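Local coordinates for ChrR-like cupin domain-containing protein (Ralstonia eutropha, PDB 3CJX) that is of unknown function but adopts a cupin-like beta-barrel fold and belongs to the ChrR-like cupin family, at residues T62-M67 / M115-N120; M37-G42 / S133-I138. One frame throughout, in Å; residues are numbered along the deposited sequence. Where two conformers were deposited one is given.

Contact 1 is nested in sequence within the loop that contact 2 closes, and the two lie side by side, their centres 11 Å apart. They meet directly: Gly118 N is 2.8 Å from Gly42 O and Asn120 O is 2.7 Å from Ser133 N, both probable hydrogen bonds, while Cys119 SG packs on Asp134 CB. Contact 1 pairs two strands where the chain passes from one sheet of the barrel to the other; contact 2 sets the start of helix 135-148 against the end of strand 30-38 in the mixed sheet. A bound glycerol, probably from the crystallisation liquor, lies about 3 Å, between nearest atoms, from the side chain of Met67 in contact 1.

Contact 1 of 2, residues T62-M67 / M115-N120; sequences TGTVHM and MLSGCN
In the cupin-like barrel, Val65 and His66 of strand 65-71 pair with Leu116 and Met115 of strand 110-117, the short strand segments running antiparallel at 174° with their axes 4.9 Å apart. His66 and selenomethionine Met115 form a hydrogen-bonded pair: His66 N gives to Met115 O at 3.0 Å, and Met115 N returns a bond to His66 O at 2.8 Å. Ser117 N continues the pattern to Thr64 O, a nearly straight bond of 2.9 Å. Val65 and Leu116 form the adjoining non-hydrogen-bonded pair, and on their buried face Val65 CG2 meets Leu116 CD1, the two side chains crossing obliquely. On the other face His66 CB lies 4.2 Å from Met115 CB. The ND1 atom of His66 is held by the hydroxyl of Tyr89. Past the regular pairing, Gly63 and Gly118 bring their CA atoms to within 4.4 Å, with no side chain on either. Beyond them Thr62 grips Cys119 twice. Its N donates to Cys119 O at 3.1 Å, and its OG1, placed between the backbone N and the carbonyl carbon (chi1 61°), accepts from Cys119 N. Strands 58-61 and 120-123, which flank this crossing, pair antiparallel in the second sheet, so the two segments pass from one sheet to the other together, as in the jelly-roll double-stranded beta-helix of cupins.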
loop_
_atom_site.group_PDB
_atom_site.type_symbol
_atom_site.label_atom_id
_atom_site.label_comp_id
_atom_site.label_asym_id
_atom_site.label_seq_id
_atom_site.Cartn_x
_atom_site.Cartn_y
_atom_site.Cartn_z
ATOM N N THR A 62 8.844 9.939 -1.275
ATOM C CA THR A 62 9.972 10.497 -0.548
ATOM C C THR A 62 10.997 9.423 -0.167
ATOM O O THR A 62 12.073 9.740 0.315
ATOM C CB THR A 62 9.520 11.206 0.743
ATOM O OG1 THR A 62 8.867 10.266 1.601
ATOM C CG2 THR A 62 8.573 12.377 0.432
ATOM N N GLY A 63 10.637 8.155 -0.347
ATOM C CA GLY A 63 11.516 7.028 -0.048
ATOM C C GLY A 63 11.297 5.960 -1.103
ATOM O O GLY A 63 10.443 6.156 -1.997
ATOM N N THR A 64 12.023 4.837 -1.010
ATOM C CA THR A 64 11.932 3.794 -2.043
ATOM C C THR A 64 10.631 3.011 -2.030
ATOM O O THR A 64 9.925 3.000 -1.037
ATOM C CB THR A 64 13.080 2.751 -1.956
ATOM O OG1 THR A 64 12.961 1.993 -0.753
ATOM C CG2 THR A 64 14.463 3.421 -2.035
ATOM N N VAL A 65 10.308 2.403 -3.165
ATOM C CA VAL A 65 9.147 1.503 -3.285
ATOM C C VAL A 65 9.588 0.223 -3.961
ATOM O O VAL A 65 10.172 0.260 -5.047
ATOM C CB VAL A 65 8.000 2.036 -4.151
ATOM C CG1 VAL A 65 6.900 1.002 -4.217
ATOM C CG2 VAL A 65 7.447 3.353 -3.613
ATOM N N HIS A 66 9.343 -0.893 -3.283
ATOM C CA HIS A 66 9.595 -2.245 -3.803
ATOM C C HIS A 66 8.233 -2.886 -4.022
ATOM O O HIS A 66 7.453 -3.040 -3.093
ATOM C CB HIS A 66 10.380 -3.091 -2.820
ATOM C CG HIS A 66 11.770 -2.617 -2.597
ATOM N ND1 HIS A 66 12.827 -3.058 -3.358
ATOM C CD2 HIS A 66 12.288 -1.768 -1.682
ATOM C CE1 HIS A 66 13.939 -2.480 -2.935
ATOM N NE2 HIS A 66 13.640 -1.700 -1.913
HETATM N N MSE A 67 7.950 -3.269 -5.251
HETATM C CA MSE A 67 6.636 -3.817 -5.552
HETATM C C MSE A 67 6.676 -5.040 -6.439
HETATM O O MSE A 67 7.365 -5.056 -7.454
HETATM C CB MSE A 67 5.769 -2.726 -6.163
HETATM C CG MSE A 67 4.443 -3.192 -6.709
HETATM SE SE MSE A 67 3.064 -1.896 -6.365
HETATM C CE MSE A 67 4.178 -0.286 -6.583
HETATM N N MSE A 115 6.520 -2.783 -0.471
HETATM C CA MSE A 115 7.202 -2.239 0.673
HETATM C C MSE A 115 7.453 -0.747 0.363
HETATM O O MSE A 115 8.318 -0.440 -0.454
HETATM C CB MSE A 115 8.506 -3.028 0.915
HETATM C CG MSE A 115 8.343 -4.574 1.189
HETATM SE SE MSE A 115 8.657 -5.991 -0.203
HETATM C CE MSE A 115 7.331 -5.758 -1.571
ATOM N N LEU A 116 6.701 0.152 0.999
ATOM C CA LEU A 116 6.836 1.596 0.769
ATOM C C LEU A 116 7.535 2.298 1.911
ATOM O O LEU A 116 7.055 2.284 3.034
ATOM C CB LEU A 116 5.453 2.241 0.585
ATOM C CG LEU A 116 5.359 3.772 0.421
ATOM C CD1 LEU A 116 6.037 4.271 -0.837
ATOM C CD2 LEU A 116 3.909 4.197 0.406
ATOM N N SER A 117 8.655 2.933 1.613
ATOM C CA SER A 117 9.378 3.715 2.607
ATOM C C SER A 117 9.079 5.173 2.387
ATOM O O SER A 117 8.850 5.617 1.261
ATOM C CB SER A 117 10.882 3.501 2.526
ATOM O OG SER A 117 11.178 2.183 2.926
ATOM N N GLY A 118 9.092 5.916 3.479
ATOM C CA GLY A 118 8.828 7.317 3.442
ATOM C C GLY A 118 7.358 7.570 3.275
ATOM O O GLY A 118 6.509 6.712 3.517
ATOM N N CYS A 119 7.079 8.750 2.768
ATOM C CA CYS A 119 5.743 9.231 2.658
ATOM C C CYS A 119 5.325 9.440 1.200
ATOM O O CYS A 119 6.153 9.463 0.282
ATOM C CB CYS A 119 5.711 10.522 3.462
ATOM S SG CYS A 119 4.281 11.432 3.359
ATOM N N ASN A 120 4.023 9.566 1.017
ATOM C CA ASN A 120 3.494 9.822 -0.307
ATOM C C ASN A 120 2.870 11.196 -0.305
ATOM O O ASN A 120 2.100 11.558 0.574
ATOM C CB ASN A 120 2.538 8.717 -0.787
ATOM C CG ASN A 120 3.284 7.471 -1.286
ATOM O OD1 ASN A 120 4.508 7.382 -1.180
ATOM N ND2 ASN A 120 2.547 6.522 -1.847
#

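Contact 2 of 2, residues M37-G42 / S133-I138; sequences MDPYNG and SDAGVI
Pro39, just past the end of strand 30-38, packs against Ala135 in the first turn of helix 135-148, their CA atoms 4.6 Å apart, so that a strand-to-strand turn of the cupin-like barrel abuts a helix N-terminus. Ala135 points its CB at the backbone of the turn, 3.5 Å from Pro39 CA, and Pro39 CB in turn lies 3.8 Å from Gly136 N. One helical turn further on, Ile138 CG2, anti to its backbone N, touches the CE methyl of selenomethionine Met37 at 4.0 Å; these two side chains cross at about a right angle. Met44 of the next strand packs on Met37, Ala135 and Ile138 alike, joining the apolar groups to the sheet beneath. Carboxylates shape the backbone of both partners. The CB of Asp38 leaves its CA away from the helix, with CG anti to the backbone N (chi1 -178°), and OD1 accepts from Asn41 N at 2.9 Å, an Asx motif that ties the turn together. Pro39 CB also sits 4.2 Å above the centre of the Tyr40 ring. At the helix start Asp134 is the N-cap: its OD1 receives Val137 N at 2.9 Å, from a direction 37° out of the carboxylate plane.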
loop_
_atom_site.group_PDB
_atom_site.type_symbol
_atom_site.label_atom_id
_atom_site.label_comp_id
_atom_site.label_asym_id
_atom_site.label_seq_id
_atom_site.Cartn_x
_atom_site.Cartn_y
_atom_site.Cartn_z
HETATM N N MSE A 37 3.512 -2.020 9.773
HETATM C CA MSE A 37 3.410 -0.550 9.777
HETATM C C MSE A 37 4.274 0.098 10.845
HETATM O O MSE A 37 4.073 -0.125 12.037
HETATM C CB MSE A 37 1.974 -0.126 9.980
HETATM C CG MSE A 37 1.051 -0.920 9.135
HETATM SE SE MSE A 37 -0.430 0.096 8.575
HETATM C CE MSE A 37 0.477 1.010 7.119
ATOM N N ASP A 38 5.224 0.911 10.402
ATOM C CA ASP A 38 6.171 1.601 11.279
ATOM C C ASP A 38 6.118 3.077 10.934
ATOM O O ASP A 38 6.900 3.537 10.111
ATOM C CB ASP A 38 7.587 1.049 11.064
ATOM C CG ASP A 38 8.624 1.681 11.981
ATOM O OD1 ASP A 38 8.362 2.773 12.542
ATOM O OD2 ASP A 38 9.720 1.083 12.140
ATOM N N PRO A 39 5.189 3.825 11.550
ATOM C CA PRO A 39 5.073 5.261 11.284
ATOM C C PRO A 39 6.291 6.089 11.675
ATOM O O PRO A 39 6.500 7.174 11.129
ATOM C CB PRO A 39 3.899 5.692 12.159
ATOM C CG PRO A 39 3.194 4.449 12.520
ATOM C CD PRO A 39 4.195 3.375 12.534
ATOM N N TYR A 40 7.104 5.560 12.572
ATOM C CA TYR A 40 8.232 6.291 13.102
ATOM C C TYR A 40 9.422 6.227 12.146
ATOM O O TYR A 40 10.093 7.229 11.965
ATOM C CB TYR A 40 8.494 5.817 14.536
ATOM C CG TYR A 40 7.160 5.784 15.264
ATOM C CD1 TYR A 40 6.498 6.969 15.586
ATOM C CD2 TYR A 40 6.515 4.581 15.524
ATOM C CE1 TYR A 40 5.239 6.957 16.194
ATOM C CE2 TYR A 40 5.267 4.557 16.130
ATOM C CZ TYR A 40 4.628 5.745 16.458
ATOM O OH TYR A 40 3.394 5.695 17.075
ATOM N N ASN A 41 9.654 5.091 11.494
ATOM C CA ASN A 41 10.711 5.008 10.467
ATOM C C ASN A 41 10.159 5.154 9.072
ATOM O O ASN A 41 10.888 4.965 8.094
ATOM C CB ASN A 41 11.433 3.680 10.544
ATOM C CG ASN A 41 12.164 3.527 11.811
ATOM O OD1 ASN A 41 12.643 4.514 12.396
ATOM N ND2 ASN A 41 12.260 2.286 12.279
ATOM N N GLY A 42 8.873 5.464 8.973
ATOM C CA GLY A 42 8.234 5.626 7.679
ATOM C C GLY A 42 8.372 4.376 6.829
ATOM O O GLY A 42 9.106 4.371 5.832
ATOM N N SER A 133 0.185 11.104 2.453
ATOM C CA SER A 133 -0.192 9.806 2.995
ATOM C C SER A 133 1.041 9.112 3.592
ATOM O O SER A 133 1.760 8.431 2.874
ATOM C CB SER A 133 -0.836 8.912 1.926
ATOM O OG SER A 133 -2.080 9.420 1.460
ATOM N N ASP A 134 1.316 9.317 4.882
ATOM C CA ASP A 134 2.431 8.596 5.543
ATOM C C ASP A 134 1.879 7.370 6.280
ATOM O O ASP A 134 0.655 7.179 6.356
ATOM C CB ASP A 134 3.230 9.488 6.511
ATOM C CG ASP A 134 2.372 10.079 7.613
ATOM O OD1 ASP A 134 1.139 9.844 7.616
ATOM O OD2 ASP A 134 2.937 10.801 8.470
ATOM N N ALA A 135 2.792 6.551 6.809
ATOM C CA ALA A 135 2.441 5.339 7.548
ATOM C C ALA A 135 1.405 5.633 8.644
ATOM O O ALA A 135 0.451 4.875 8.862
ATOM C CB ALA A 135 3.692 4.717 8.139
ATOM N N GLY A 136 1.583 6.754 9.317
ATOM C CA GLY A 136 0.656 7.147 10.363
ATOM C C GLY A 136 -0.756 7.362 9.847
ATOM O O GLY A 136 -1.707 6.865 10.438
ATOM N N VAL A 137 -0.888 8.094 8.739
ATOM C CA VAL A 137 -2.202 8.389 8.171
ATOM C C VAL A 137 -2.909 7.110 7.748
ATOM O O VAL A 137 -4.085 6.896 8.070
ATOM C CB VAL A 137 -2.109 9.363 6.954
ATOM C CG1 VAL A 137 -3.447 9.408 6.191
ATOM C CG2 VAL A 137 -1.681 10.771 7.392
ATOM N N ILE A 138 -2.177 6.258 7.040
ATOM C CA ILE A 138 -2.715 4.994 6.562
ATOM C C ILE A 138 -3.118 4.120 7.740
ATOM O O ILE A 138 -4.197 3.512 7.715
ATOM C CB ILE A 138 -1.742 4.244 5.636
ATOM C CG1 ILE A 138 -1.407 5.083 4.404
ATOM C CG2 ILE A 138 -2.375 2.965 5.147
ATOM C CD1 ILE A 138 -2.629 5.493 3.602
#